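Local coordinates for protein orotidine 5'-phosphate decarboxylase (Sulfolobus solfataricus, PDB 4DBD) that probably catalyses the decarboxylation of orotidine 5'-monophosphate to uridine 5'-monophosphate, the final step of de novo UMP synthesis, at residues A9-L14 with G32-L37; E25-K30 with D52-I57; I56-K61 with L76-S81; S105-L110 with S135-V140. All blocks are in the same frame, centred on the assembly; numbering follows the deposited sequence.

Contact 1: A9-L14 with G32-L37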
loop_
_atom_site.group_PDB
_atom_site.type_symbol
_atom_site.label_atom_id
_atom_site.label_comp_id
_atom_site.label_asym_id
_atom_site.label_seq_id
_atom_site.Cartn_x
_atom_site.Cartn_y
_atom_site.Cartn_z
ATOM N N ALA A 9 16.292 -3.266 4.880
ATOM C CA ALA A 9 14.920 -2.789 4.996
ATOM C C ALA A 9 14.892 -1.796 6.131
ATOM O O ALA A 9 14.794 -2.177 7.305
ATOM C CB ALA A 9 13.947 -3.939 5.249
ATOM N N MET A 10 15.026 -0.518 5.796
ATOM C CA MET A 10 15.067 0.495 6.837
ATOM C C MET A 10 13.663 0.910 7.229
ATOM O O MET A 10 13.123 1.889 6.716
ATOM C CB MET A 10 15.909 1.700 6.415
ATOM C CG MET A 10 16.173 2.649 7.561
ATOM S SD MET A 10 17.660 3.639 7.317
ATOM C CE MET A 10 17.189 4.566 5.853
ATOM N N ASP A 11 13.082 0.148 8.148
ATOM C CA ASP A 11 11.740 0.410 8.649
ATOM C C ASP A 11 11.807 1.054 10.036
ATOM O O ASP A 11 10.781 1.383 10.636
ATOM C CB ASP A 11 10.948 -0.900 8.698
ATOM C CG ASP A 11 10.725 -1.492 7.325
ATOM O OD1 ASP A 11 10.327 -0.734 6.404
ATOM O OD2 ASP A 11 10.951 -2.713 7.161
ATOM N N LYS A 12 13.029 1.209 10.542
ATOM C CA LYS A 12 13.308 2.057 11.695
ATOM C C LYS A 12 14.502 2.924 11.338
ATOM O O LYS A 12 15.382 2.488 10.591
ATOM C CB LYS A 12 13.651 1.217 12.924
ATOM C CG LYS A 12 12.462 0.713 13.715
ATOM C CD LYS A 12 12.971 0.022 14.970
ATOM C CE LYS A 12 11.852 -0.401 15.900
ATOM N NZ LYS A 12 12.430 -1.126 17.071
ATOM N N PRO A 13 14.548 4.153 11.879
ATOM C CA PRO A 13 15.648 5.084 11.617
ATOM C C PRO A 13 17.021 4.535 12.006
ATOM O O PRO A 13 17.178 3.972 13.094
ATOM C CB PRO A 13 15.298 6.282 12.507
ATOM C CG PRO A 13 13.805 6.236 12.621
ATOM C CD PRO A 13 13.473 4.773 12.675
ATOM N N LEU A 14 17.988 4.678 11.104
ATOM C CA LEU A 14 19.398 4.497 11.431
ATOM C C LEU A 14 20.123 5.818 11.159
ATOM O O LEU A 14 19.718 6.583 10.286
ATOM C CB LEU A 14 20.023 3.372 10.605
ATOM C CG LEU A 14 19.702 1.939 11.032
ATOM C CD1 LEU A 14 20.585 0.947 10.292
ATOM C CD2 LEU A 14 19.890 1.780 12.531
ATOM N N GLY A 32 10.632 2.192 3.731
ATOM C CA GLY A 32 9.222 1.883 3.889
ATOM C C GLY A 32 8.379 3.001 4.468
ATOM O O GLY A 32 8.891 4.069 4.819
ATOM N N LEU A 33 7.075 2.760 4.568
ATOM C CA LEU A 33 6.176 3.724 5.199
ATOM C C LEU A 33 6.477 3.946 6.685
ATOM O O LEU A 33 6.343 5.070 7.188
ATOM C CB LEU A 33 4.716 3.305 5.017
ATOM C CG LEU A 33 4.004 3.951 3.830
ATOM C CD1 LEU A 33 2.734 3.186 3.483
ATOM C CD2 LEU A 33 3.708 5.423 4.129
ATOM N N PRO A 34 6.885 2.884 7.406
ATOM C CA PRO A 34 7.167 3.135 8.825
ATOM C C PRO A 34 8.229 4.214 9.027
ATOM O O PRO A 34 8.115 5.018 9.969
ATOM C CB PRO A 34 7.689 1.789 9.312
ATOM C CG PRO A 34 6.993 0.781 8.408
ATOM C CD PRO A 34 6.969 1.448 7.065
ATOM N N LEU A 35 9.248 4.231 8.169
ATOM C CA LEU A 35 10.324 5.217 8.287
ATOM C C LEU A 35 9.827 6.597 7.920
ATOM O O LEU A 35 10.025 7.566 8.667
ATOM C CB LEU A 35 11.502 4.848 7.383
ATOM C CG LEU A 35 12.691 5.812 7.426
ATOM C CD1 LEU A 35 13.413 5.675 8.750
ATOM C CD2 LEU A 35 13.656 5.558 6.288
ATOM N N VAL A 36 9.179 6.693 6.763
ATOM C CA VAL A 36 8.679 7.978 6.293
ATOM C C VAL A 36 7.688 8.595 7.285
ATOM O O VAL A 36 7.689 9.802 7.487
ATOM C CB VAL A 36 8.068 7.853 4.890
ATOM C CG1 VAL A 36 7.459 9.177 4.444
ATOM C CG2 VAL A 36 9.133 7.398 3.895
ATOM N N LEU A 37 6.867 7.771 7.932
ATOM C CA LEU A 37 5.961 8.287 8.965
ATOM C C LEU A 37 6.667 8.615 10.301
ATOM O O LEU A 37 6.189 9.448 11.072
ATOM C CB LEU A 37 4.790 7.327 9.203
ATOM C CG LEU A 37 3.928 6.988 7.984
ATOM C CD1 LEU A 37 2.892 5.945 8.348
ATOM C CD2 LEU A 37 3.247 8.229 7.399
#
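In this TIM barrel, the end of strand 6-10 and the loop after it pack on helix 33-39 through Met10, Asp11 and Pro13 on one side and Pro34 and Leu35 on the other. No hydrogen bond joins the segments, and Leu35 makes the largest share of the contact. Its CG lies anti to the backbone N (chi1 -180°), and its two methyls then divide their work. CD2 meets the terminal methyl of Met10, with CE 3.7 Å from Leu35 CD2, where the bent thioether chain and the leucine cross obliquely. CD1 lies beside Pro13, 3.7 Å from Pro13 N and also against its ring carbon CG. An alanine here would remove both methyls and would probably open a gap between Met10 CE and the Pro13 ring, leaving the loop less firmly seated on the helix.

Asp11, predicted to bind substrate, sits over the start of the helix, where Gly32 is the N-cap residue. Its OD1 is 3.8 Å from Gly32 CA, and a side chain on Gly32 would run into this oxygen. Asp11 O meets Pro34 CB at 3.4 Å. Ile68 of the second subunit also packs on Asp11. Met10, at the centre of an inverse gamma turn, turns its carbonyl to the helix; the buried Met10 O finds no polar partner in the model and rests 3.4 Å from Leu35 CB.

Contact 2: E25-K30 with D52-I57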
loop_
_atom_site.group_PDB
_atom_site.type_symbol
_atom_site.label_atom_id
_atom_site.label_comp_id
_atom_site.label_asym_id
_atom_site.label_seq_id
_atom_site.Cartn_x
_atom_site.Cartn_y
_atom_site.Cartn_z
ATOM N N GLU A 25 28.749 -1.896 1.703
ATOM C CA GLU A 25 28.509 -3.274 2.121
ATOM C C GLU A 25 27.025 -3.614 2.073
ATOM O O GLU A 25 26.557 -4.522 2.769
ATOM C CB GLU A 25 29.088 -3.514 3.503
ATOM C CG GLU A 25 30.593 -3.527 3.473
ATOM C CD GLU A 25 31.196 -3.251 4.822
ATOM O OE1 GLU A 25 31.348 -4.215 5.602
ATOM O OE2 GLU A 25 31.515 -2.074 5.097
ATOM N N LEU A 26 26.306 -2.867 1.242
ATOM C CA LEU A 26 24.921 -3.153 0.903
ATOM C C LEU A 26 24.815 -3.061 -0.596
ATOM O O LEU A 26 25.565 -2.307 -1.223
ATOM C CB LEU A 26 23.982 -2.108 1.505
ATOM C CG LEU A 26 23.722 -2.134 3.006
ATOM C CD1 LEU A 26 22.882 -0.941 3.423
ATOM C CD2 LEU A 26 23.030 -3.429 3.383
ATOM N N TYR A 27 23.895 -3.814 -1.187
ATOM C CA TYR A 27 23.532 -3.549 -2.568
ATOM C C TYR A 27 22.574 -2.364 -2.636
ATOM O O TYR A 27 22.667 -1.517 -3.532
ATOM C CB TYR A 27 22.881 -4.759 -3.216
ATOM C CG TYR A 27 22.257 -4.414 -4.539
ATOM C CD1 TYR A 27 23.031 -4.313 -5.689
ATOM C CD2 TYR A 27 20.896 -4.169 -4.643
ATOM C CE1 TYR A 27 22.465 -3.993 -6.903
ATOM C CE2 TYR A 27 20.320 -3.846 -5.860
ATOM C CZ TYR A 27 21.111 -3.759 -6.984
ATOM O OH TYR A 27 20.552 -3.443 -8.196
ATOM N N GLY A 28 21.649 -2.315 -1.684
ATOM C CA GLY A 28 20.626 -1.291 -1.684
ATOM C C GLY A 28 20.018 -1.081 -0.314
ATOM O O GLY A 28 20.327 -1.791 0.658
ATOM N N ILE A 29 19.135 -0.097 -0.244
ATOM C CA ILE A 29 18.400 0.219 0.961
ATOM C C ILE A 29 16.944 0.347 0.548
ATOM O O ILE A 29 16.631 1.024 -0.439
ATOM C CB ILE A 29 18.861 1.554 1.547
ATOM C CG1 ILE A 29 20.296 1.430 2.054
ATOM C CG2 ILE A 29 17.912 2.006 2.643
ATOM C CD1 ILE A 29 20.956 2.756 2.356
ATOM N N LYS A 30 16.063 -0.318 1.284
ATOM C CA LYS A 30 14.635 -0.307 0.982
ATOM C C LYS A 30 13.913 0.524 2.043
ATOM O O LYS A 30 13.888 0.173 3.225
ATOM C CB LYS A 30 14.067 -1.733 0.924
ATOM C CG LYS A 30 12.601 -1.806 0.478
ATOM C CD LYS A 30 12.091 -3.246 0.405
ATOM C CE LYS A 30 11.783 -3.828 1.778
ATOM N NZ LYS A 30 10.566 -3.246 2.397
ATOM N N ASP A 52 26.067 6.113 -1.234
ATOM C CA ASP A 52 26.454 5.450 -2.471
ATOM C C ASP A 52 26.103 3.966 -2.449
ATOM O O ASP A 52 26.964 3.112 -2.205
ATOM C CB ASP A 52 27.951 5.616 -2.746
ATOM C CG ASP A 52 28.391 4.903 -4.021
ATOM O OD1 ASP A 52 27.680 5.015 -5.047
ATOM O OD2 ASP A 52 29.439 4.223 -3.998
ATOM N N VAL A 53 24.834 3.667 -2.698
ATOM C CA VAL A 53 24.410 2.293 -2.897
ATOM C C VAL A 53 23.855 2.165 -4.306
ATOM O O VAL A 53 23.461 3.163 -4.918
ATOM C CB VAL A 53 23.373 1.848 -1.835
ATOM C CG1 VAL A 53 24.009 1.838 -0.457
ATOM C CG2 VAL A 53 22.161 2.759 -1.853
ATOM N N GLU A 54 23.851 0.949 -4.838
ATOM C CA GLU A 54 23.342 0.728 -6.180
ATOM C C GLU A 54 21.876 1.139 -6.272
ATOM O O GLU A 54 21.472 1.797 -7.233
ATOM C CB GLU A 54 23.511 -0.738 -6.597
ATOM C CG GLU A 54 24.949 -1.250 -6.518
ATOM C CD GLU A 54 25.835 -0.666 -7.601
ATOM O OE1 GLU A 54 25.396 -0.636 -8.772
ATOM O OE2 GLU A 54 26.968 -0.235 -7.283
ATOM N N GLU A 55 21.082 0.766 -5.272
ATOM C CA GLU A 55 19.643 1.008 -5.342
ATOM C C GLU A 55 19.026 1.577 -4.071
ATOM O O GLU A 55 19.203 1.049 -2.967
ATOM C CB GLU A 55 18.878 -0.257 -5.778
ATOM C CG GLU A 55 18.787 -0.444 -7.288
ATOM C CD GLU A 55 17.590 -1.289 -7.719
ATOM O OE1 GLU A 55 17.784 -2.259 -8.485
ATOM O OE2 GLU A 55 16.451 -0.977 -7.308
ATOM N N ILE A 56 18.298 2.674 -4.244
ATOM C CA ILE A 56 17.397 3.156 -3.217
ATOM C C ILE A 56 15.995 2.780 -3.678
ATOM O O ILE A 56 15.492 3.281 -4.696
ATOM C CB ILE A 56 17.563 4.663 -2.952
ATOM C CG1 ILE A 56 18.969 4.935 -2.409
ATOM C CG2 ILE A 56 16.508 5.165 -1.979
ATOM C CD1 ILE A 56 19.271 6.386 -2.225
ATOM N N ILE A 57 15.397 1.835 -2.954
ATOM C CA ILE A 57 14.088 1.318 -3.311
ATOM C C ILE A 57 13.057 1.836 -2.330
ATOM O O ILE A 57 13.239 1.745 -1.118
ATOM C CB ILE A 57 14.064 -0.227 -3.273
ATOM C CG1 ILE A 57 15.178 -0.797 -4.142
ATOM C CG2 ILE A 57 12.691 -0.759 -3.716
ATOM C CD1 ILE A 57 15.310 -2.320 -4.036
#
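Backbone hydrogen bonds tie Tyr27 and Ile29 to Glu55 and Ile57, on strands whose short axes run 4.8 Å apart and only 7° from parallel. Ile29 brackets Ile56: Ile29 N donates to Glu55 O at 3.0 Å, and Ile57 N returns an almost straight bond to Ile29 O at 2.9 Å. One step earlier, Glu55 N reaches Tyr27 O over a longer 3.3 Å. Gly28 CA is 3.0 Å from Glu55 O, and a CB would point into that carbonyl.

The polar side-chain contact is made by the Tyr27 hydroxyl, which donates to Glu55 OE1 at 3.0 Å. OE1 lies in the plane of the ring, at its edge, and receives the hydroxyl on its anti side. Glu55 is shared: its OE1 also forms a salt bridge with Lys137, and its OE2 is hydrogen-bonded to Ser81.

Among the apolar contacts, the Tyr27 ring, with CG anti to the backbone N (chi1 169°), lays one face on Glu54 CB, which is 3.4 Å from Tyr27 CE1. The two side chains cross at about a right angle. Ile29 CD1 touches Val53 CG1 at 4.3 Å on the face that carries Ile29 and Ile56.

Lys30, predicted to bind substrate, runs its CG past Ile57 before bending at chi3 and chi4 to a salt bridge with Asp59. Parallel pairing of strands consecutive in the chain, 28-32 beside 55-62, is characteristic of the TIM barrel.

Contact 3: I56-K61 with L76-S81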
loop_
_atom_site.group_PDB
_atom_site.type_symbol
_atom_site.label_atom_id
_atom_site.label_comp_id
_atom_site.label_asym_id
_atom_site.label_seq_id
_atom_site.Cartn_x
_atom_site.Cartn_y
_atom_site.Cartn_z
ATOM N N ILE A 56 18.298 2.674 -4.244
ATOM C CA ILE A 56 17.397 3.156 -3.217
ATOM C C ILE A 56 15.995 2.780 -3.678
ATOM O O ILE A 56 15.492 3.281 -4.696
ATOM C CB ILE A 56 17.563 4.663 -2.952
ATOM C CG1 ILE A 56 18.969 4.935 -2.409
ATOM C CG2 ILE A 56 16.508 5.165 -1.979
ATOM C CD1 ILE A 56 19.271 6.386 -2.225
ATOM N N ILE A 57 15.397 1.835 -2.954
ATOM C CA ILE A 57 14.088 1.318 -3.311
ATOM C C ILE A 57 13.057 1.836 -2.330
ATOM O O ILE A 57 13.239 1.745 -1.118
ATOM C CB ILE A 57 14.064 -0.227 -3.273
ATOM C CG1 ILE A 57 15.178 -0.797 -4.142
ATOM C CG2 ILE A 57 12.691 -0.759 -3.716
ATOM C CD1 ILE A 57 15.310 -2.320 -4.036
ATOM N N VAL A 58 11.977 2.405 -2.851
ATOM C CA VAL A 58 10.883 2.812 -1.991
ATOM C C VAL A 58 9.840 1.697 -2.049
ATOM O O VAL A 58 9.419 1.283 -3.135
ATOM C CB VAL A 58 10.270 4.165 -2.419
ATOM C CG1 VAL A 58 8.907 4.333 -1.776
ATOM C CG2 VAL A 58 11.204 5.308 -2.015
ATOM N N ASP A 59 9.470 1.192 -0.872
ATOM C CA ASP A 59 8.484 0.120 -0.772
ATOM C C ASP A 59 7.289 0.592 0.058
ATOM O O ASP A 59 7.276 0.477 1.284
ATOM C CB ASP A 59 9.110 -1.152 -0.172
ATOM C CG ASP A 59 8.132 -2.282 -0.096
ATOM O OD1 ASP A 59 7.057 -2.152 -0.727
ATOM O OD2 ASP A 59 8.426 -3.302 0.568
ATOM N N PHE A 60 6.293 1.144 -0.631
ATOM C CA PHE A 60 5.015 1.448 -0.022
ATOM C C PHE A 60 3.985 0.410 -0.478
ATOM O O PHE A 60 2.771 0.649 -0.381
ATOM C CB PHE A 60 4.540 2.842 -0.438
ATOM C CG PHE A 60 5.345 3.969 0.149
ATOM C CD1 PHE A 60 6.430 3.726 0.980
ATOM C CD2 PHE A 60 5.003 5.281 -0.130
ATOM C CE1 PHE A 60 7.160 4.772 1.515
ATOM C CE2 PHE A 60 5.728 6.333 0.405
ATOM C CZ PHE A 60 6.809 6.074 1.234
ATOM N N LYS A 61 4.473 -0.729 -0.983
ATOM C CA LYS A 61 3.609 -1.822 -1.435
ATOM C C LYS A 61 2.462 -1.283 -2.268
ATOM O O LYS A 61 1.287 -1.572 -2.002
ATOM C CB LYS A 61 3.058 -2.605 -0.250
ATOM C CG LYS A 61 4.096 -3.446 0.513
ATOM C CD LYS A 61 4.740 -4.501 -0.387
ATOM C CE LYS A 61 5.470 -5.569 0.445
ATOM N NZ LYS A 61 6.577 -5.012 1.301
ATOM N N LEU A 76 8.437 11.078 -4.532
ATOM C CA LEU A 76 9.507 10.241 -3.993
ATOM C C LEU A 76 10.655 10.078 -4.993
ATOM O O LEU A 76 11.278 9.016 -5.071
ATOM C CB LEU A 76 8.947 8.862 -3.602
ATOM C CG LEU A 76 7.726 8.857 -2.683
ATOM C CD1 LEU A 76 6.938 7.548 -2.814
ATOM C CD2 LEU A 76 8.102 9.111 -1.232
ATOM N N SER A 77 10.946 11.142 -5.738
ATOM C CA SER A 77 11.914 11.085 -6.834
ATOM C C SER A 77 13.358 10.781 -6.416
ATOM O O SER A 77 14.210 10.523 -7.262
ATOM C CB SER A 77 11.870 12.387 -7.631
ATOM O OG SER A 77 11.870 13.503 -6.761
ATOM N N PHE A 78 13.644 10.806 -5.122
ATOM C CA PHE A 78 14.997 10.484 -4.670
ATOM C C PHE A 78 15.290 9.000 -4.906
ATOM O O PHE A 78 16.443 8.588 -5.000
ATOM C CB PHE A 78 15.188 10.848 -3.201
ATOM C CG PHE A 78 14.261 10.126 -2.272
ATOM C CD1 PHE A 78 14.586 8.871 -1.776
ATOM C CD2 PHE A 78 13.056 10.697 -1.904
ATOM C CE1 PHE A 78 13.729 8.212 -0.918
ATOM C CE2 PHE A 78 12.198 10.042 -1.047
ATOM C CZ PHE A 78 12.535 8.795 -0.552
ATOM N N ALA A 79 14.229 8.208 -5.027
ATOM C CA ALA A 79 14.344 6.759 -5.195
ATOM C C ALA A 79 14.751 6.350 -6.604
ATOM O O ALA A 79 14.341 6.974 -7.588
ATOM C CB ALA A 79 13.029 6.090 -4.831
ATOM N N ASN A 80 15.536 5.282 -6.708
ATOM C CA ASN A 80 15.827 4.676 -8.009
ATOM C C ASN A 80 14.715 3.725 -8.461
ATOM O O ASN A 80 14.486 3.552 -9.660
ATOM C CB ASN A 80 17.140 3.874 -7.959
ATOM C CG ASN A 80 18.296 4.675 -7.429
ATOM O OD1 ASN A 80 18.788 4.424 -6.329
ATOM N ND2 ASN A 80 18.746 5.656 -8.210
ATOM N N SER A 81 14.050 3.092 -7.495
ATOM C CA SER A 81 13.140 1.988 -7.788
ATOM C C SER A 81 11.960 1.993 -6.833
ATOM O O SER A 81 12.051 2.543 -5.740
ATOM C CB SER A 81 13.878 0.651 -7.637
ATOM O OG SER A 81 15.105 0.652 -8.343
#
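Ile57 and Ser81 pair in parallel where the chain enters strand 81-85: Val58 N donates to Ser81 O at 2.9 Å, while Ile56 O accepts from both Asn80 N and Ser81 N. Ahead of the pairing, the chain folds through a type I turn from Leu76 to Ala79.

Asn80 adds its side chain to the backbone bonds. With CG anti to the carbonyl carbon (chi1 -53°), it brings OD1 to Ile56 N at 2.8 Å, a fairly straight bond (163°) received on a lone pair in the amide plane. Asn80 thus grips both the N-H and the carbonyl of Ile56.

Val58 is the hub of the apolar side. Its CG2 presses on Ala79 CB at 3.4 Å, tighter than usual carbon contact, and also meets Phe78 CE1 at 4.0 Å. Its CG1 touches Leu76 CD1 and lies over one face of the Phe60 ring, offset toward the rim. The Phe78 ring meets Ile56 CG2 at its edge, 4.2 Å from Phe78 CD1. Leu76 and Phe60 reach toward each other tip to tip, Leu76 CD1 lying 3.6 Å from Phe60 CE2.

Asp59 points away from this packing. Its OD1 accepts from Lys61 N in an Asx turn, and its OD2 forms a 2.6 Å salt bridge with Lys61 NZ. Asp64 of the second subunit forms a salt bridge with Lys61. Asp59 and Lys61, both predicted active-site residues, belong to the Asp-x-Lys-x-x-Asp signature of orotidine 5'-phosphate decarboxylases, whose active site is built at the dimer interface.

Contact 4: S105-L110 with S135-V140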
loop_
_atom_site.group_PDB
_atom_site.type_symbol
_atom_site.label_atom_id
_atom_site.label_comp_id
_atom_site.label_asym_id
_atom_site.label_seq_id
_atom_site.Cartn_x
_atom_site.Cartn_y
_atom_site.Cartn_z
ATOM N N SER A 105 12.796 7.445 -15.634
ATOM C CA SER A 105 14.022 6.657 -15.410
ATOM C C SER A 105 14.033 5.932 -14.074
ATOM O O SER A 105 15.066 5.893 -13.386
ATOM C CB SER A 105 15.282 7.527 -15.533
ATOM O OG SER A 105 15.499 7.938 -16.875
ATOM N N LYS A 106 12.888 5.368 -13.704
ATOM C CA LYS A 106 12.781 4.609 -12.455
ATOM C C LYS A 106 12.530 3.137 -12.761
ATOM O O LYS A 106 11.935 2.806 -13.782
ATOM C CB LYS A 106 11.630 5.161 -11.611
ATOM C CG LYS A 106 11.722 6.650 -11.345
ATOM C CD LYS A 106 13.000 6.977 -10.588
ATOM C CE LYS A 106 13.088 8.466 -10.269
ATOM N NZ LYS A 106 14.374 8.804 -9.604
ATOM N N ASN A 107 12.996 2.260 -11.873
ATOM C CA ASN A 107 12.731 0.830 -11.988
ATOM C C ASN A 107 11.479 0.428 -11.204
ATOM O O ASN A 107 11.162 1.027 -10.168
ATOM C CB ASN A 107 13.911 0.017 -11.443
ATOM C CG ASN A 107 15.211 0.306 -12.160
ATOM O OD1 ASN A 107 15.278 0.303 -13.389
ATOM N ND2 ASN A 107 16.263 0.552 -11.386
ATOM N N LEU A 108 10.794 -0.609 -11.684
ATOM C CA LEU A 108 9.638 -1.172 -10.991
ATOM C C LEU A 108 9.949 -2.598 -10.556
ATOM O O LEU A 108 10.491 -3.385 -11.332
ATOM C CB LEU A 108 8.399 -1.176 -11.915
ATOM C CG LEU A 108 7.080 -1.757 -11.397
ATOM C CD1 LEU A 108 6.594 -1.017 -10.146
ATOM C CD2 LEU A 108 5.995 -1.769 -12.484
ATOM N N TYR A 109 9.641 -2.905 -9.299
ATOM C CA TYR A 109 9.690 -4.272 -8.773
ATOM C C TYR A 109 8.272 -4.667 -8.387
ATOM O O TYR A 109 7.586 -3.901 -7.701
ATOM C CB TYR A 109 10.568 -4.323 -7.521
ATOM C CG TYR A 109 12.046 -4.235 -7.802
ATOM C CD1 TYR A 109 12.836 -5.375 -7.803
ATOM C CD2 TYR A 109 12.655 -3.012 -8.059
ATOM C CE1 TYR A 109 14.191 -5.306 -8.058
ATOM C CE2 TYR A 109 14.020 -2.933 -8.313
ATOM C CZ TYR A 109 14.775 -4.086 -8.312
ATOM O OH TYR A 109 16.121 -4.034 -8.566
ATOM N N LEU A 110 7.829 -5.857 -8.800
ATOM C CA LEU A 110 6.471 -6.290 -8.479
ATOM C C LEU A 110 6.469 -7.409 -7.440
ATOM O O LEU A 110 7.285 -8.326 -7.493
ATOM C CB LEU A 110 5.730 -6.752 -9.729
ATOM C CG LEU A 110 5.440 -5.723 -10.821
ATOM C CD1 LEU A 110 4.722 -6.401 -11.977
ATOM C CD2 LEU A 110 4.601 -4.556 -10.265
ATOM N N SER A 135 6.588 -6.573 -17.390
ATOM C CA SER A 135 8.028 -6.696 -17.583
ATOM C C SER A 135 8.809 -5.724 -16.697
ATOM O O SER A 135 9.541 -4.863 -17.196
ATOM C CB SER A 135 8.385 -6.496 -19.062
ATOM O OG SER A 135 9.777 -6.654 -19.270
ATOM N N PRO A 136 8.652 -5.862 -15.372
ATOM C CA PRO A 136 9.344 -5.021 -14.388
ATOM C C PRO A 136 10.851 -5.289 -14.388
ATOM O O PRO A 136 11.295 -6.276 -14.968
ATOM C CB PRO A 136 8.723 -5.467 -13.051
ATOM C CG PRO A 136 8.281 -6.910 -13.312
ATOM C CD PRO A 136 7.812 -6.903 -14.743
ATOM N N LYS A 137 11.626 -4.408 -13.763
ATOM C CA LYS A 137 13.050 -4.662 -13.540
ATOM C C LYS A 137 13.216 -5.911 -12.675
ATOM O O LYS A 137 14.096 -6.744 -12.919
ATOM C CB LYS A 137 13.695 -3.471 -12.836
ATOM C CG LYS A 137 15.087 -3.756 -12.263
ATOM C CD LYS A 137 16.201 -3.340 -13.211
ATOM C CE LYS A 137 17.579 -3.648 -12.613
ATOM N NZ LYS A 137 17.543 -3.700 -11.127
ATOM N N GLY A 138 12.349 -6.043 -11.676
ATOM C CA GLY A 138 12.489 -7.094 -10.686
ATOM C C GLY A 138 11.179 -7.547 -10.076
ATOM O O GLY A 138 10.113 -6.980 -10.352
ATOM N N ILE A 139 11.268 -8.580 -9.241
ATOM C CA ILE A 139 10.113 -9.106 -8.532
ATOM C C ILE A 139 10.515 -9.481 -7.123
ATOM O O ILE A 139 11.671 -9.842 -6.864
ATOM C CB ILE A 139 9.492 -10.342 -9.240
ATOM C CG1 ILE A 139 10.558 -11.403 -9.469
ATOM C CG2 ILE A 139 8.830 -9.920 -10.565
ATOM C CD1 ILE A 139 10.027 -12.668 -10.145
ATOM N N VAL A 140 9.556 -9.383 -6.211
ATOM C CA VAL A 140 9.784 -9.695 -4.815
ATOM C C VAL A 140 9.228 -11.093 -4.556
ATOM O O VAL A 140 8.037 -11.321 -4.736
ATOM C CB VAL A 140 9.060 -8.666 -3.900
ATOM C CG1 VAL A 140 9.359 -8.940 -2.427
ATOM C CG2 VAL A 140 9.452 -7.247 -4.268
HETATM O O HOH W 1 11.135 -1.308 -14.397
#
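Tyr109 CG stands anti to its carbonyl carbon (chi1 -75°) and Lys137 CG anti to its backbone N (chi1 166°), and the two side chains run side by side in the same direction. They belong to a beta-alpha-beta unit of the TIM barrel, in which helix 124-134 links the parallel strands 107-113 and 138-141. Both polar ends converge on Glu55: Lys137 NZ forms a salt bridge with Glu55 OE1, and Tyr109 OH lies beside the same oxygen, at a separation too short to be trusted in detail. The ring of Tyr109 covers Gly138, whose CA is 3.4 Å from Tyr109 CD1 and whose N sits over one face near the rim. An alanine in place of Tyr109 would probably uncover Gly138 and leave the Lys137 chain, which runs beside the ring, freer to turn.

On the face of Leu110 and Ile139, Leu110 CD1 meets Pro136 CG at 3.8 Å, the two side chains crossing at about a right angle. Backbone bonds run from Gly138 N to Leu108 O, from Leu110 N to Gly138 O, and from Val140 N to Leu110 O at 2.8 Å. At the N-terminal end of the pairing, a water accepts from Leu108 N at 2.8 Å and, weakly, from Lys137 N.

In the fold
All four contacts belong to one closed eight-stranded parallel barrel. Contacts 1 and 2 cross along the chain, contact 3 begins on the strand where contact 2 ends, and contact 4 follows. Contacts 2 and 3 share strand 55-62, their centres about 11 Å apart, and the Lys30-Asp59 salt bridge joins strand 28-32 to it. Contact 1 touches contact 3 where Phe60 packs on Gly32, Leu33 and Val36, and both reach the second subunit. Contact 4 lies on the opposite side of the chain's centre from contact 1, about 21 Å between centres, yet Glu55 ties it to contact 2. The predicted substrate and catalytic residues of contacts 1 to 3 thus stand on or just after the consecutive neighbouring strands 6-10, 28-32 and 55-62.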